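Local coordinates for protein spherulin-4 (Aspergillus clavatus, PDB 5C5G) that is a glycoside hydrolase with a (beta/alpha) barrel domain, probably acting on galactosaminogalactan during biosynthesis of this fungal polysaccharide, at residues A[228-232]-A[244-248]. Residue numbers count along the deposited sequence, not the author numbering.
Sequences IFITH and QWSEF
Phe248 lays its ring over the backbone of strand 227-230, the eighth and last strand of a closed parallel (beta/alpha) barrel of the TIM type, whose following helix, 245-252, packs back onto it after a 14-residue connection. Residues 228-230 are extended (phi/psi near -130/130), and the chain turns at His232 (-90/-1). Gln244 is the N-cap residue; its O accepts a hydrogen bond from Phe248 N (2.8 Å). Ile230 and Phe248 are paired in register, CA to CA 7.2 Å, as are His232 and Gln244 at 6.9 Å. With chi1 t, the Phe248 ring reaches the strand: Ile230 CB makes a CH-pi contact 4.1 Å from its centroid, while CZ lies 3.5 Å from Ile228 O. Phe229 points its CA-CB bond away from the helix, yet its ring edge returns to Trp245, CE1 to CZ3 3.9 Å; its side chain lies about 8 Å from that of Glu172, of the N-acetyl-D-galactosamine site, empty of sugar here. Broad, apolar Trp245 suits its neighbours Val10, Val12 and Phe241, while NE1 donates to Pro25 O. Gln244 NE2 lies over the flat His232 ring, 3.3 Å from His232 NE2 without hydrogen bonding; that NE2 bonds Val209 O, leaving ND1 to meet a water at 2.8 Å, which accepts from Gln244 N at 3.0 Å.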
loop_
_atom_site.group_PDB
_atom_site.type_symbol
_atom_site.label_atom_id
_atom_site.label_comp_id
_atom_site.label_asym_id
_atom_site.label_seq_id
_atom_site.Cartn_x
_atom_site.Cartn_y
_atom_site.Cartn_z
ATOM N N ILE A 228 6.116 2.108 4.356
ATOM C CA ILE A 228 6.554 3.417 3.888
ATOM C C ILE A 228 6.746 3.425 2.372
ATOM O O ILE A 228 7.349 2.504 1.820
ATOM C CB ILE A 228 7.902 3.794 4.524
ATOM C CG1 ILE A 228 7.807 3.766 6.049
ATOM C CG2 ILE A 228 8.369 5.149 4.016
ATOM C CD1 ILE A 228 9.133 3.935 6.745
ATOM N N PHE A 229 6.253 4.482 1.731
ATOM C CA PHE A 229 6.606 4.803 0.351
ATOM C C PHE A 229 7.118 6.231 0.337
ATOM O O PHE A 229 6.456 7.132 0.859
ATOM C CB PHE A 229 5.385 4.723 -0.551
ATOM C CG PHE A 229 5.673 4.995 -2.007
ATOM C CD1 PHE A 229 6.530 4.176 -2.723
ATOM C CD2 PHE A 229 5.049 6.045 -2.671
ATOM C CE1 PHE A 229 6.783 4.431 -4.082
ATOM C CE2 PHE A 229 5.294 6.287 -4.020
ATOM C CZ PHE A 229 6.148 5.483 -4.716
ATOM N N ILE A 230 8.303 6.438 -0.238
ATOM C CA ILE A 230 8.885 7.762 -0.410
ATOM C C ILE A 230 9.306 7.887 -1.862
ATOM O O ILE A 230 9.947 6.980 -2.388
ATOM C CB ILE A 230 10.100 7.967 0.508
ATOM C CG1 ILE A 230 9.621 8.051 1.953
ATOM C CG2 ILE A 230 10.852 9.247 0.132
ATOM C CD1 ILE A 230 10.746 7.999 2.996
ATOM N N THR A 231 8.937 8.994 -2.511
ATOM C CA THR A 231 9.358 9.241 -3.873
ATOM C C THR A 231 9.621 10.704 -4.121
ATOM O O THR A 231 9.015 11.597 -3.519
ATOM C CB THR A 231 8.335 8.726 -4.883
ATOM O OG1 THR A 231 8.839 8.985 -6.194
ATOM C CG2 THR A 231 6.972 9.382 -4.721
ATOM N N HIS A 232 10.577 10.935 -5.009
ATOM C CA HIS A 232 10.973 12.270 -5.411
ATOM C C HIS A 232 10.172 12.771 -6.608
ATOM O O HIS A 232 10.389 13.883 -7.049
ATOM C CB HIS A 232 12.475 12.299 -5.691
ATOM C CG HIS A 232 13.303 12.042 -4.470
ATOM N ND1 HIS A 232 13.500 10.782 -3.951
ATOM C CD2 HIS A 232 13.972 12.899 -3.664
ATOM C CE1 HIS A 232 14.271 10.876 -2.879
ATOM N NE2 HIS A 232 14.562 12.147 -2.678
ATOM N N GLN A 244 15.366 8.294 -7.034
ATOM C CA GLN A 244 16.124 7.683 -5.940
ATOM C C GLN A 244 15.416 6.451 -5.396
ATOM O O GLN A 244 15.578 6.084 -4.245
ATOM C CB GLN A 244 16.377 8.711 -4.836
ATOM C CG GLN A 244 17.318 9.811 -5.329
ATOM C CD GLN A 244 17.558 10.886 -4.307
ATOM O OE1 GLN A 244 18.052 10.617 -3.213
ATOM N NE2 GLN A 244 17.188 12.114 -4.649
ATOM N N TRP A 245 14.621 5.805 -6.241
ATOM C CA TRP A 245 13.904 4.601 -5.841
ATOM C C TRP A 245 14.846 3.515 -5.305
ATOM O O TRP A 245 14.615 2.956 -4.232
ATOM C CB TRP A 245 13.097 4.103 -7.034
ATOM C CG TRP A 245 12.564 2.702 -6.947
ATOM C CD1 TRP A 245 12.939 1.655 -7.723
ATOM C CD2 TRP A 245 11.544 2.215 -6.073
ATOM N NE1 TRP A 245 12.215 0.536 -7.395
ATOM C CE2 TRP A 245 11.359 0.853 -6.376
ATOM C CE3 TRP A 245 10.779 2.790 -5.063
ATOM C CZ2 TRP A 245 10.440 0.052 -5.697
ATOM C CZ3 TRP A 245 9.865 1.985 -4.384
ATOM C CH2 TRP A 245 9.697 0.643 -4.723
ATOM N N SER A 246 15.919 3.223 -6.024
ATOM C CA SER A 246 16.821 2.167 -5.577
ATOM C C SER A 246 17.488 2.561 -4.254
ATOM O O SER A 246 17.687 1.716 -3.390
ATOM C CB SER A 246 17.856 1.811 -6.647
ATOM O OG SER A 246 18.600 2.937 -7.037
ATOM N N GLU A 247 17.855 3.835 -4.117
ATOM C CA GLU A 247 18.479 4.324 -2.893
ATOM C C GLU A 247 17.504 4.227 -1.720
ATOM O O GLU A 247 17.887 3.827 -0.627
ATOM C CB GLU A 247 18.969 5.767 -3.060
ATOM C CG GLU A 247 20.188 5.911 -3.950
ATOM C CD GLU A 247 19.879 6.007 -5.441
ATOM O OE1 GLU A 247 18.733 5.807 -5.889
ATOM O OE2 GLU A 247 20.839 6.277 -6.193
ATOM N N PHE A 248 16.253 4.603 -1.946
ATOM C CA PHE A 248 15.228 4.468 -0.930
ATOM C C PHE A 248 15.113 3.020 -0.456
ATOM O O PHE A 248 15.133 2.755 0.738
ATOM C CB PHE A 248 13.885 4.989 -1.472
ATOM C CG PHE A 248 12.686 4.558 -0.679
ATOM C CD1 PHE A 248 12.553 4.879 0.658
ATOM C CD2 PHE A 248 11.699 3.805 -1.271
ATOM C CE1 PHE A 248 11.441 4.448 1.376
ATOM C CE2 PHE A 248 10.593 3.394 -0.556
ATOM C CZ PHE A 248 10.476 3.713 0.767
HETATM O O HOH W 1 12.716 8.747 -5.685
#